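Local coordinates for protein Ufm1-specific protease (Caenorhabditis elegans, PDB 5EJJ) that acts as a thiol protease that hydrolyses the peptide bond at the C-terminal glycine of the ubiquitin-like modifier ufm-1, and helps deliver odorant receptors to olfactory cilia, at residues 353-358 with 380-385; 396-401 with 419-424; 405-410 with 488-493; 461-466 with 556-561. All coordinates share one frame; numbering follows the deposited sequence.

Interaction 1: 353-358 with 380-385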
loop_
_atom_site.group_PDB
_atom_site.type_symbol
_atom_site.label_atom_id
_atom_site.label_comp_id
_atom_site.label_asym_id
_atom_site.label_seq_id
_atom_site.Cartn_x
_atom_site.Cartn_y
_atom_site.Cartn_z
ATOM N N LYS A 353 8.456 -9.668 10.809
ATOM C CA LYS A 353 7.344 -10.363 10.153
ATOM C C LYS A 353 6.267 -10.809 11.133
ATOM O O LYS A 353 5.102 -10.960 10.753
ATOM C CB LYS A 353 7.850 -11.555 9.322
ATOM C CG LYS A 353 8.793 -12.508 10.078
ATOM C CD LYS A 353 10.075 -12.821 9.288
ATOM C CE LYS A 353 9.805 -13.704 8.070
ATOM N NZ LYS A 353 10.965 -13.730 7.133
ATOM N N LYS A 354 6.657 -11.002 12.392
ATOM C CA LYS A 354 5.742 -11.523 13.410
ATOM C C LYS A 354 4.712 -10.476 13.841
ATOM O O LYS A 354 3.569 -10.815 14.161
ATOM C CB LYS A 354 6.515 -12.041 14.633
ATOM C CG LYS A 354 7.549 -13.123 14.328
ATOM C CD LYS A 354 6.903 -14.463 14.001
ATOM C CE LYS A 354 7.969 -15.483 13.639
ATOM N NZ LYS A 354 9.156 -15.325 14.530
ATOM N N LEU A 355 5.133 -9.212 13.842
ATOM C CA LEU A 355 4.279 -8.090 14.218
ATOM C C LEU A 355 3.024 -7.995 13.346
ATOM O O LEU A 355 3.067 -8.279 12.148
ATOM C CB LEU A 355 5.068 -6.775 14.119
ATOM C CG LEU A 355 5.933 -6.234 15.270
ATOM C CD1 LEU A 355 6.295 -7.319 16.269
ATOM C CD2 LEU A 355 7.199 -5.555 14.722
ATOM N N ILE A 356 1.920 -7.581 13.965
ATOM C CA ILE A 356 0.654 -7.319 13.275
ATOM C C ILE A 356 0.639 -5.924 12.630
ATOM O O ILE A 356 1.097 -4.950 13.238
ATOM C CB ILE A 356 -0.516 -7.428 14.269
ATOM C CG1 ILE A 356 -0.571 -8.843 14.839
ATOM C CG2 ILE A 356 -1.844 -7.013 13.634
ATOM C CD1 ILE A 356 -1.706 -9.054 15.789
ATOM N N ARG A 357 0.126 -5.832 11.398
ATOM C CA ARG A 357 0.017 -4.552 10.691
ATOM C C ARG A 357 -1.435 -4.091 10.717
ATOM O O ARG A 357 -2.326 -4.826 10.300
ATOM C CB ARG A 357 0.536 -4.676 9.251
ATOM C CG ARG A 357 0.577 -3.384 8.429
ATOM C CD ARG A 357 0.824 -3.714 6.949
ATOM N NE ARG A 357 1.053 -2.567 6.056
ATOM C CZ ARG A 357 2.199 -2.336 5.399
ATOM N NH1 ARG A 357 3.245 -3.158 5.540
ATOM N NH2 ARG A 357 2.305 -1.280 4.591
ATOM N N GLU A 358 -1.659 -2.887 11.242
ATOM C CA GLU A 358 -2.989 -2.272 11.337
ATOM C C GLU A 358 -4.072 -3.159 11.962
ATOM O O GLU A 358 -4.925 -3.692 11.253
ATOM C CB GLU A 358 -3.438 -1.758 9.968
ATOM C CG GLU A 358 -2.575 -0.607 9.443
ATOM C CD GLU A 358 -3.138 0.055 8.187
ATOM O OE1 GLU A 358 -2.962 -0.538 7.092
ATOM O OE2 GLU A 358 -3.746 1.160 8.301
ATOM N N ASN A 380 2.647 -0.838 12.961
ATOM C CA ASN A 380 2.576 -2.147 13.634
ATOM C C ASN A 380 2.146 -2.040 15.096
ATOM O O ASN A 380 2.187 -0.967 15.691
ATOM C CB ASN A 380 3.902 -2.912 13.567
ATOM C CG ASN A 380 4.177 -3.496 12.196
ATOM O OD1 ASN A 380 3.288 -4.083 11.566
ATOM N ND2 ASN A 380 5.418 -3.333 11.720
ATOM N N TYR A 381 1.750 -3.170 15.672
ATOM C CA TYR A 381 1.313 -3.224 17.060
ATOM C C TYR A 381 2.414 -3.814 17.929
ATOM O O TYR A 381 2.630 -5.022 17.913
ATOM C CB TYR A 381 0.065 -4.096 17.165
ATOM C CG TYR A 381 -0.542 -4.185 18.548
ATOM C CD1 TYR A 381 -0.225 -3.259 19.535
ATOM C CD2 TYR A 381 -1.435 -5.202 18.865
ATOM C CE1 TYR A 381 -0.771 -3.345 20.797
ATOM C CE2 TYR A 381 -1.990 -5.293 20.119
ATOM C CZ TYR A 381 -1.657 -4.364 21.084
ATOM O OH TYR A 381 -2.212 -4.454 22.341
ATOM N N HIS A 382 3.106 -2.964 18.684
ATOM C CA HIS A 382 4.077 -3.434 19.668
ATOM C C HIS A 382 3.465 -3.413 21.067
ATOM O O HIS A 382 2.571 -2.613 21.356
ATOM C CB HIS A 382 5.334 -2.573 19.653
ATOM C CG HIS A 382 5.954 -2.432 18.300
ATOM N ND1 HIS A 382 7.213 -2.916 18.005
ATOM C CD2 HIS A 382 5.499 -1.849 17.166
ATOM C CE1 HIS A 382 7.507 -2.633 16.749
ATOM N NE2 HIS A 382 6.482 -1.990 16.216
ATOM N N HIS A 383 3.971 -4.288 21.931
ATOM C CA HIS A 383 3.406 -4.508 23.262
ATOM C C HIS A 383 4.398 -5.211 24.202
ATOM O O HIS A 383 5.579 -5.362 23.886
ATOM C CB HIS A 383 2.132 -5.337 23.145
ATOM C CG HIS A 383 2.210 -6.389 22.081
ATOM N ND1 HIS A 383 3.245 -7.291 22.012
ATOM C CD2 HIS A 383 1.397 -6.658 21.032
ATOM C CE1 HIS A 383 3.072 -8.080 20.962
ATOM N NE2 HIS A 383 1.951 -7.725 20.361
ATOM N N TYR A 384 3.903 -5.650 25.355
ATOM C CA TYR A 384 4.718 -6.391 26.320
ATOM C C TYR A 384 5.161 -7.755 25.757
ATOM O O TYR A 384 4.610 -8.224 24.765
ATOM C CB TYR A 384 3.933 -6.589 27.629
ATOM C CG TYR A 384 3.807 -5.353 28.496
ATOM C CD1 TYR A 384 4.551 -4.212 28.225
ATOM C CD2 TYR A 384 2.960 -5.333 29.597
ATOM C CE1 TYR A 384 4.453 -3.080 29.020
ATOM C CE2 TYR A 384 2.854 -4.203 30.402
ATOM C CZ TYR A 384 3.607 -3.077 30.105
ATOM O OH TYR A 384 3.523 -1.943 30.889
ATOM N N MET A 385 6.160 -8.373 26.388
ATOM C CA MET A 385 6.581 -9.752 26.077
ATOM C C MET A 385 6.880 -10.017 24.592
ATOM O O MET A 385 6.533 -11.076 24.062
ATOM C CB MET A 385 5.538 -10.766 26.579
ATOM C CG MET A 385 4.877 -10.419 27.921
ATOM S SD MET A 385 6.003 -9.920 29.251
ATOM C CE MET A 385 4.844 -9.799 30.612
#
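Asn-380 opens the second segment with a single backbone bridge to Arg-357, their CA atoms 4.6 Å apart. Its CA-H points at the carbonyl of Ile-356, with Asn-380 CA 3.2 Å from Ile-356 O. The side chain, its CG anti to the carbonyl carbon, meets Leu-355 at its root, Asn-380 CB 4.1 Å from Leu-355 CB. Tyr-381 supplies the hydrogen bond of the contact: its N donates to Ile-356 O at 3.1 Å, approaching in the plane of the carbonyl, with a moderate bend at the hydrogen (145°). Ile-356 O is thus met by both an N-H and a CA-H of consecutive residues. Because CG of Tyr-381 stands anti to the backbone N (chi1 -177°), the ring leads away from 353-358 and leaves CB 4.5 Å from CB of Ile-356; its OH is hydrogen-bonded to the backbone O of Asp-520, by similarity an active-site residue. His-382 instead brings its imidazole to Leu-355. There CD2 of Leu-355 lies 3.6 Å from His-382 CE1, and CG of Leu-355 sits over one ring face near the rim. His-383 folds back so that its CD2 rests 3.6 Å above the centre of the Tyr-381 ring, while its ND1 donates to a lone pair of Tyr-384 O. Two loops flanking strand 371-374 are joined in this way. Within the C78 peptidase domain, 380-385 leads toward helix 396-409, which carries the inferred active-site Cys-396 and meets His-382 through Gln-402 and Ser-406; Asn-380 N is hydrogen-bonded to Ser-406 OG, and Ile-532 of helix 530-533 packs on both Ile-356 and Tyr-381.

Interaction 2: 396-401 with 419-424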
loop_
_atom_site.group_PDB
_atom_site.type_symbol
_atom_site.label_atom_id
_atom_site.label_comp_id
_atom_site.label_asym_id
_atom_site.label_seq_id
_atom_site.Cartn_x
_atom_site.Cartn_y
_atom_site.Cartn_z
ATOM N N CYS A 396 5.525 0.024 29.098
ATOM C CA CYS A 396 4.304 0.518 28.436
ATOM C C CYS A 396 4.515 1.666 27.432
ATOM O O CYS A 396 3.974 1.650 26.328
ATOM C CB CYS A 396 3.183 0.855 29.452
ATOM S SG CYS A 396 3.504 2.097 30.776
ATOM N N ALA A 397 5.331 2.640 27.803
ATOM C CA ALA A 397 5.552 3.783 26.937
ATOM C C ALA A 397 6.580 3.479 25.864
ATOM O O ALA A 397 6.567 4.097 24.808
ATOM C CB ALA A 397 5.973 4.992 27.748
ATOM N N TYR A 398 7.480 2.542 26.138
ATOM C CA TYR A 398 8.460 2.125 25.137
ATOM C C TYR A 398 7.730 1.550 23.931
ATOM O O TYR A 398 8.039 1.854 22.779
ATOM C CB TYR A 398 9.369 1.034 25.698
ATOM C CG TYR A 398 10.446 1.509 26.630
ATOM C CD1 TYR A 398 10.345 1.297 27.993
ATOM C CD2 TYR A 398 11.581 2.149 26.143
ATOM C CE1 TYR A 398 11.334 1.720 28.849
ATOM C CE2 TYR A 398 12.576 2.576 26.982
ATOM C CZ TYR A 398 12.446 2.359 28.340
ATOM O OH TYR A 398 13.430 2.777 29.200
ATOM N N ARG A 399 6.761 0.698 24.232
ATOM C CA ARG A 399 5.966 0.033 23.224
ATOM C C ARG A 399 5.237 1.044 22.342
ATOM O O ARG A 399 5.242 0.912 21.114
ATOM C CB ARG A 399 4.985 -0.940 23.890
ATOM C CG ARG A 399 5.683 -2.014 24.716
ATOM C CD ARG A 399 6.949 -2.468 24.002
ATOM N NE ARG A 399 7.447 -3.761 24.460
ATOM C CZ ARG A 399 8.265 -4.532 23.747
ATOM N NH1 ARG A 399 8.659 -4.147 22.539
ATOM N NH2 ARG A 399 8.671 -5.698 24.232
ATOM N N SER A 400 4.627 2.055 22.963
ATOM C CA SER A 400 3.949 3.104 22.206
ATOM C C SER A 400 4.944 3.873 21.370
ATOM O O SER A 400 4.617 4.360 20.288
ATOM C CB SER A 400 3.217 4.071 23.124
ATOM O OG SER A 400 1.991 3.507 23.518
ATOM N N PHE A 401 6.158 3.988 21.882
ATOM C CA PHE A 401 7.214 4.643 21.140
ATOM C C PHE A 401 7.514 3.817 19.903
ATOM O O PHE A 401 7.695 4.353 18.809
ATOM C CB PHE A 401 8.470 4.765 21.988
ATOM C CG PHE A 401 9.654 5.207 21.220
ATOM C CD1 PHE A 401 9.840 6.551 20.928
ATOM C CD2 PHE A 401 10.572 4.290 20.770
ATOM C CE1 PHE A 401 10.934 6.982 20.214
ATOM C CE2 PHE A 401 11.670 4.707 20.045
ATOM C CZ PHE A 401 11.850 6.064 19.764
ATOM N N PRO A 419 13.753 0.718 17.417
ATOM C CA PRO A 419 14.732 0.477 18.488
ATOM C C PRO A 419 14.235 -0.413 19.633
ATOM O O PRO A 419 13.035 -0.542 19.886
ATOM C CB PRO A 419 15.059 1.891 18.988
ATOM C CG PRO A 419 14.695 2.808 17.823
ATOM C CD PRO A 419 13.486 2.159 17.228
ATOM N N SER A 420 15.196 -1.047 20.298
ATOM C CA SER A 420 14.958 -1.860 21.485
ATOM C C SER A 420 14.957 -0.933 22.689
ATOM O O SER A 420 15.448 0.199 22.598
ATOM C CB SER A 420 16.092 -2.872 21.653
ATOM O OG SER A 420 17.350 -2.208 21.641
ATOM N N HIS A 421 14.424 -1.411 23.812
ATOM C CA HIS A 421 14.444 -0.629 25.040
ATOM C C HIS A 421 15.845 -0.097 25.269
ATOM O O HIS A 421 16.031 1.118 25.364
ATOM C CB HIS A 421 14.029 -1.460 26.247
ATOM C CG HIS A 421 12.726 -2.168 26.084
ATOM N ND1 HIS A 421 12.569 -3.245 25.240
ATOM C CD2 HIS A 421 11.523 -1.973 26.674
ATOM C CE1 HIS A 421 11.324 -3.677 25.308
ATOM N NE2 HIS A 421 10.668 -2.924 26.175
ATOM N N ARG A 422 16.826 -1.001 25.317
ATOM C CA ARG A 422 18.196 -0.624 25.664
ATOM C C ARG A 422 18.695 0.495 24.770
ATOM O O ARG A 422 19.440 1.384 25.207
ATOM C CB ARG A 422 19.149 -1.821 25.586
ATOM C CG ARG A 422 20.628 -1.461 25.809
ATOM C CD ARG A 422 21.406 -2.631 26.402
ATOM N NE ARG A 422 22.654 -2.208 27.037
ATOM C CZ ARG A 422 22.744 -1.699 28.267
ATOM N NH1 ARG A 422 21.652 -1.527 29.007
ATOM N NH2 ARG A 422 23.929 -1.352 28.756
ATOM N N GLU A 423 18.245 0.459 23.524
ATOM C CA GLU A 423 18.703 1.412 22.531
ATOM C C GLU A 423 18.029 2.768 22.702
ATOM O O GLU A 423 18.605 3.810 22.364
ATOM C CB GLU A 423 18.441 0.853 21.140
ATOM C CG GLU A 423 19.188 1.582 20.053
ATOM C CD GLU A 423 19.373 0.718 18.841
ATOM O OE1 GLU A 423 18.805 -0.403 18.827
ATOM O OE2 GLU A 423 20.094 1.161 17.920
ATOM N N ILE A 424 16.798 2.739 23.212
ATOM C CA ILE A 424 16.052 3.957 23.523
ATOM C C ILE A 424 16.690 4.593 24.745
ATOM O O ILE A 424 17.033 5.782 24.731
ATOM C CB ILE A 424 14.546 3.672 23.819
ATOM C CG1 ILE A 424 13.885 2.947 22.644
ATOM C CG2 ILE A 424 13.792 4.964 24.115
ATOM C CD1 ILE A 424 12.510 2.420 22.954
#
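Tyr-398 leaves its helix toward 419-424 with CG beside the backbone N, and its CB and much of its ring find neighbours there. CB begins the contact, 3.8 Å from His-421 CD2. At CG the same imidazole carbon comes closer, Tyr-398 CG to His-421 CD2 being 3.6 Å, and it stays over this face of the phenol as far as CD1. The two rings meet obliquely, their planes inclined at 54°. On the other branch, CD2 of Tyr-398 touches CD1 of Ile-424, and CE2 runs on at 3.9 Å from Ile-424 CB, which lies in the plane of the ring at its edge. The hydroxyl at the tip is hydrogen-bonded to Gln-443 O and Gln-425 NE2. Helix 396-409 begins with Cys-396, the inferred nucleophile, as the central helix does in papain-like cysteine proteases; this contact packs its first turns against the short helix 421-425, whose N-cap is Ser-420. One turn on, Phe-401 meets Ile-424 tip to tip, its CD2 3.5 Å from Ile-424 CD1, and offers a ring edge to CG of Pro-419. Arg-399 starts away from the segment but bends at chi2 (-39°), bringing one face of its guanidinium back over the imidazole edge of His-421. There His-421 CE1 stands 3.5 Å above the centre of the guanidinium, the two planes 77° apart, while Arg-399 NE makes a salt bridge with Asp-391 and NH1 is hydrogen-bonded to Gln-402.

Interaction 3: 405-410 with 488-493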
loop_
_atom_site.group_PDB
_atom_site.type_symbol
_atom_site.label_atom_id
_atom_site.label_comp_id
_atom_site.label_asym_id
_atom_site.label_seq_id
_atom_site.Cartn_x
_atom_site.Cartn_y
_atom_site.Cartn_z
ATOM N N TRP A 405 7.131 4.464 15.990
ATOM C CA TRP A 405 8.302 4.321 15.135
ATOM C C TRP A 405 7.913 3.549 13.897
ATOM O O TRP A 405 8.175 3.985 12.772
ATOM C CB TRP A 405 9.458 3.616 15.851
ATOM C CG TRP A 405 10.750 3.660 15.070
ATOM C CD1 TRP A 405 11.054 2.934 13.962
ATOM C CD2 TRP A 405 11.899 4.477 15.340
ATOM N NE1 TRP A 405 12.317 3.243 13.524
ATOM C CE2 TRP A 405 12.857 4.189 14.353
ATOM C CE3 TRP A 405 12.213 5.414 16.328
ATOM C CZ2 TRP A 405 14.107 4.804 14.316
ATOM C CZ3 TRP A 405 13.460 6.022 16.293
ATOM C CH2 TRP A 405 14.391 5.710 15.296
ATOM N N SER A 406 7.270 2.406 14.113
ATOM C CA SER A 406 6.881 1.543 13.014
ATOM C C SER A 406 6.062 2.314 11.981
ATOM O O SER A 406 6.187 2.077 10.777
ATOM C CB SER A 406 6.112 0.333 13.531
ATOM O OG SER A 406 4.755 0.653 13.767
ATOM N N TRP A 407 5.246 3.255 12.439
ATOM C CA TRP A 407 4.473 4.060 11.502
ATOM C C TRP A 407 5.405 4.828 10.587
ATOM O O TRP A 407 5.112 4.997 9.413
ATOM C CB TRP A 407 3.528 5.016 12.220
ATOM C CG TRP A 407 2.671 5.859 11.330
ATOM C CD1 TRP A 407 1.351 5.686 11.087
ATOM C CD2 TRP A 407 3.064 7.030 10.593
ATOM N NE1 TRP A 407 0.890 6.664 10.233
ATOM C CE2 TRP A 407 1.927 7.498 9.915
ATOM C CE3 TRP A 407 4.265 7.723 10.434
ATOM C CZ2 TRP A 407 1.955 8.621 9.098
ATOM C CZ3 TRP A 407 4.284 8.845 9.607
ATOM C CH2 TRP A 407 3.140 9.281 8.960
ATOM N N PHE A 408 6.535 5.287 11.110
ATOM C CA PHE A 408 7.466 6.060 10.286
ATOM C C PHE A 408 8.234 5.241 9.221
ATOM O O PHE A 408 8.641 5.791 8.181
ATOM C CB PHE A 408 8.398 6.924 11.153
ATOM C CG PHE A 408 7.778 8.229 11.584
ATOM C CD1 PHE A 408 7.117 8.331 12.802
ATOM C CD2 PHE A 408 7.838 9.350 10.756
ATOM C CE1 PHE A 408 6.532 9.528 13.186
ATOM C CE2 PHE A 408 7.251 10.556 11.132
ATOM C CZ PHE A 408 6.594 10.643 12.345
ATOM N N ILE A 409 8.430 3.945 9.449
ATOM C CA ILE A 409 9.004 3.156 8.374
ATOM C C ILE A 409 7.921 2.735 7.386
ATOM O O ILE A 409 8.026 3.006 6.181
ATOM C CB ILE A 409 9.896 1.987 8.849
ATOM C CG1 ILE A 409 9.205 1.136 9.899
ATOM C CG2 ILE A 409 11.190 2.526 9.465
ATOM C CD1 ILE A 409 10.216 0.501 10.883
ATOM N N LEU A 410 6.836 2.162 7.896
ATOM C CA LEU A 410 5.730 1.727 7.040
ATOM C C LEU A 410 5.119 2.849 6.194
ATOM O O LEU A 410 4.221 2.596 5.386
ATOM C CB LEU A 410 4.645 1.041 7.864
ATOM C CG LEU A 410 4.845 -0.471 7.965
ATOM C CD1 LEU A 410 6.285 -0.792 8.256
ATOM C CD2 LEU A 410 3.962 -1.103 9.019
ATOM N N GLY A 488 -1.671 12.873 10.849
ATOM C CA GLY A 488 -2.149 11.503 10.775
ATOM C C GLY A 488 -1.298 10.408 11.398
ATOM O O GLY A 488 -1.408 9.252 11.008
ATOM N N THR A 489 -0.461 10.766 12.366
ATOM C CA THR A 489 0.384 9.804 13.085
ATOM C C THR A 489 -0.271 9.274 14.353
ATOM O O THR A 489 -1.140 9.936 14.928
ATOM C CB THR A 489 1.674 10.464 13.496
ATOM O OG1 THR A 489 1.366 11.733 14.101
ATOM C CG2 THR A 489 2.537 10.691 12.275
ATOM N N PRO A 490 0.141 8.080 14.804
ATOM C CA PRO A 490 -0.481 7.607 16.042
ATOM C C PRO A 490 -0.055 8.534 17.177
ATOM O O PRO A 490 1.027 9.135 17.130
ATOM C CB PRO A 490 0.106 6.202 16.238
ATOM C CG PRO A 490 0.824 5.873 14.957
ATOM C CD PRO A 490 1.217 7.187 14.351
ATOM N N VAL A 491 -0.920 8.674 18.173
ATOM C CA VAL A 491 -0.690 9.613 19.261
ATOM C C VAL A 491 -0.386 8.858 20.540
ATOM O O VAL A 491 -1.122 7.936 20.920
ATOM C CB VAL A 491 -1.917 10.525 19.458
ATOM C CG1 VAL A 491 -1.877 11.220 20.798
ATOM C CG2 VAL A 491 -1.989 11.537 18.327
ATOM N N MET A 492 0.717 9.225 21.189
ATOM C CA MET A 492 0.986 8.685 22.506
ATOM C C MET A 492 0.366 9.579 23.568
ATOM O O MET A 492 0.674 10.781 23.670
ATOM C CB MET A 492 2.474 8.494 22.762
ATOM C CG MET A 492 2.783 8.045 24.200
ATOM S SD MET A 492 3.142 9.367 25.412
ATOM C CE MET A 492 3.454 8.351 26.852
ATOM N N ILE A 493 -0.533 8.969 24.337
ATOM C CA ILE A 493 -1.220 9.636 25.432
ATOM C C ILE A 493 -0.510 9.249 26.729
ATOM O O ILE A 493 -0.402 8.062 27.081
ATOM C CB ILE A 493 -2.752 9.297 25.444
ATOM C CG1 ILE A 493 -3.478 9.969 26.606
ATOM C CG2 ILE A 493 -2.992 7.806 25.498
ATOM C CD1 ILE A 493 -3.693 11.414 26.425
#
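The indole of Trp-407 presents one face to both Thr-489 and Pro-490 and turns an edge to Phe-408. The setting is consistent with the papain-like fold of clan CA peptidases: helix 396-409 packs its C-terminal turn on the lead-in to strand 491-494 of the antiparallel sheet. Methyl CG2 of Thr-489 makes a CH-pi contact with the six-membered ring, 3.6 Å from its centroid and almost on the ring normal. Over the five-membered ring stands Pro-490 CD, again a CH-pi contact, at 3.9 Å from the centroid. The edge carbon CE3 of Trp-407 in turn points at its chain neighbour, lying 3.6 Å above the centre of the Phe-408 ring. Trp-407 reaches across because its CG is anti to the backbone N (chi1 -179°), sending the ring outward from the helix. Thr-489 is set by chi1 of 48°, which puts OG1 in the crowded position between N and the carbonyl carbon, where it is hydrogen-bonded to Pro-557 O, and leaves CG2 for the tryptophan. An alanine in place of Trp-407 would remove both CH-pi contacts and would probably loosen the seating of the helix on this approach to the sheet. Phe-408 also takes part: its CZ is 4.1 Å from Thr-489 CG2, so a single methyl serves two aromatic rings. Beside the indole nitrogen, Gly-488 O lies oblique to the ring, 3.5 Å from Trp-407 NE1.

Interaction 4: 461-466 with 556-561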
loop_
_atom_site.group_PDB
_atom_site.type_symbol
_atom_site.label_atom_id
_atom_site.label_comp_id
_atom_site.label_asym_id
_atom_site.label_seq_id
_atom_site.Cartn_x
_atom_site.Cartn_y
_atom_site.Cartn_z
ATOM N N GLU A 461 10.367 16.321 14.945
ATOM C CA GLU A 461 9.716 17.317 15.776
ATOM C C GLU A 461 8.307 16.885 16.225
ATOM O O GLU A 461 7.544 16.333 15.439
ATOM C CB GLU A 461 9.654 18.645 15.023
ATOM C CG GLU A 461 9.145 19.801 15.864
ATOM C CD GLU A 461 8.553 20.913 15.027
ATOM O OE1 GLU A 461 9.058 21.132 13.898
ATOM O OE2 GLU A 461 7.579 21.553 15.497
ATOM N N CYS A 462 7.964 17.137 17.489
ATOM C CA CYS A 462 6.611 16.859 17.980
ATOM C C CYS A 462 5.832 18.112 18.342
ATOM O O CYS A 462 6.392 19.202 18.493
ATOM C CB CYS A 462 6.637 15.955 19.205
ATOM S SG CYS A 462 7.381 14.365 18.922
ATOM N N ARG A 463 4.521 17.927 18.468
ATOM C CA ARG A 463 3.638 18.912 19.075
ATOM C C ARG A 463 3.030 18.315 20.347
ATOM O O ARG A 463 2.816 17.099 20.444
ATOM C CB ARG A 463 2.575 19.387 18.093
ATOM C CG ARG A 463 3.136 20.403 17.112
ATOM C CD ARG A 463 2.098 20.881 16.096
ATOM N NE ARG A 463 0.846 21.302 16.723
ATOM C CZ ARG A 463 -0.044 22.098 16.138
ATOM N NH1 ARG A 463 0.190 22.567 14.918
ATOM N NH2 ARG A 463 -1.161 22.431 16.773
ATOM N N PHE A 464 2.789 19.168 21.340
ATOM C CA PHE A 464 2.359 18.681 22.643
ATOM C C PHE A 464 0.951 19.164 22.984
ATOM O O PHE A 464 0.561 20.283 22.637
ATOM C CB PHE A 464 3.353 19.109 23.731
ATOM C CG PHE A 464 4.783 18.742 23.436
ATOM C CD1 PHE A 464 5.359 17.619 24.012
ATOM C CD2 PHE A 464 5.556 19.531 22.594
ATOM C CE1 PHE A 464 6.673 17.288 23.749
ATOM C CE2 PHE A 464 6.870 19.200 22.316
ATOM C CZ PHE A 464 7.431 18.082 22.896
ATOM N N ILE A 465 0.194 18.301 23.652
ATOM C CA ILE A 465 -1.131 18.646 24.151
ATOM C C ILE A 465 -1.226 18.243 25.624
ATOM O O ILE A 465 -1.210 17.055 25.960
ATOM C CB ILE A 465 -2.243 17.961 23.329
ATOM C CG1 ILE A 465 -2.534 18.747 22.054
ATOM C CG2 ILE A 465 -3.523 17.850 24.120
ATOM C CD1 ILE A 465 -3.636 18.113 21.231
ATOM N N ALA A 466 -1.311 19.243 26.498
ATOM C CA ALA A 466 -1.322 19.007 27.943
ATOM C C ALA A 466 -2.669 19.305 28.623
ATOM O O ALA A 466 -3.422 20.203 28.230
ATOM C CB ALA A 466 -0.194 19.765 28.607
ATOM N N LEU A 556 2.461 14.264 19.756
ATOM C CA LEU A 556 1.837 14.306 18.443
ATOM C C LEU A 556 2.900 14.414 17.363
ATOM O O LEU A 556 3.251 15.531 16.951
ATOM C CB LEU A 556 0.943 15.538 18.350
ATOM C CG LEU A 556 -0.534 15.366 18.693
ATOM C CD1 LEU A 556 -0.717 14.732 20.038
ATOM C CD2 LEU A 556 -1.241 16.699 18.639
ATOM N N PRO A 557 3.412 13.262 16.889
ATOM C CA PRO A 557 4.550 13.248 15.962
ATOM C C PRO A 557 4.273 13.963 14.647
ATOM O O PRO A 557 3.197 13.806 14.063
ATOM C CB PRO A 557 4.791 11.756 15.747
ATOM C CG PRO A 557 4.247 11.103 17.001
ATOM C CD PRO A 557 3.028 11.903 17.306
ATOM N N GLN A 558 5.227 14.769 14.201
ATOM C CA GLN A 558 5.067 15.498 12.945
ATOM C C GLN A 558 5.975 14.886 11.888
ATOM O O GLN A 558 7.182 14.743 12.095
ATOM C CB GLN A 558 5.414 16.986 13.104
ATOM C CG GLN A 558 4.832 17.678 14.333
ATOM C CD GLN A 558 3.344 17.963 14.211
ATOM O OE1 GLN A 558 2.930 18.895 13.516
ATOM N NE2 GLN A 558 2.534 17.165 14.898
ATOM N N PRO A 559 5.403 14.526 10.739
ATOM C CA PRO A 559 6.208 13.959 9.656
ATOM C C PRO A 559 6.865 15.085 8.872
ATOM O O PRO A 559 6.276 16.174 8.761
ATOM C CB PRO A 559 5.166 13.253 8.778
ATOM C CG PRO A 559 3.852 13.350 9.534
ATOM C CD PRO A 559 3.976 14.561 10.392
ATOM N N PRO A 560 8.069 14.833 8.332
ATOM C CA PRO A 560 8.821 15.842 7.569
ATOM C C PRO A 560 8.074 16.250 6.310
ATOM O O PRO A 560 6.975 15.739 6.093
ATOM C CB PRO A 560 10.149 15.154 7.248
ATOM C CG PRO A 560 9.955 13.711 7.610
ATOM C CD PRO A 560 8.849 13.614 8.591
ATOM N N SER A 561 8.637 17.147 5.501
ATOM C CA SER A 561 7.858 17.747 4.415
ATOM C C SER A 561 8.244 17.366 2.984
ATOM O O SER A 561 7.550 17.760 2.041
ATOM C CB SER A 561 7.803 19.266 4.556
ATOM O OG SER A 561 6.901 19.633 5.580
#
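Gln-558 sets CG beside its backbone N and then bends at chi2 (-75°), while Arg-463 bends at chi3 (50°), so that the two side chains cross obliquely with Arg-463 CD 3.4 Å from Gln-558 OE1. The same bend folds the glutamine amide back along its own strand, where Gln-558 NE2 donates to Leu-556 O at 2.7 Å. That carbonyl is gripped twice, since Arg-463 N also donates to Leu-556 O at 3.1 Å, and both donors stand above its plane. The reciprocal bond, Leu-556 N to Arg-463 O at 2.9 Å, runs nearly along the C=O axis and completes an antiparallel hydrogen-bonded pair. Cys-462 and Pro-557 form the adjacent non-hydrogen-bonded pair. Beyond it, Gln-558 N donates to Glu-461 O at 3.1 Å. An alanine at Gln-558 would lose the amide and with it the second bond to Leu-556 O, and would probably uncover the aliphatic part of Arg-463. Farther along, Leu-556 CD2 packs on Ile-465 CD1 at 3.8 Å. Strand 462-467 thus joins strand 552-557, which has strand 491-494 as its other neighbour; Cys-462 faces helix 447-457, and Pro-557 rests on Ile-404 and Phe-408 of helix 396-409.

Overall arrangement
All four contacts belong to the C-terminal, protease part of the chain and run across it from the active-site side to the far strands of the antiparallel sheet. Interaction 1 closes before the others open. Interactions 2 and 3 interleave along the sequence and use opposite ends of helix 396-409, whose first residue is the inferred nucleophile; interactions 1, 2 and 3 touch one another, with centres about 13 Å apart. Interaction 4 interleaves with interaction 3 at about 10 Å between centres, on neighbouring strands of the same sheet, but its centre lies about 23 Å from that of interaction 1. The helix therefore links the catalytic surroundings to the sheet core.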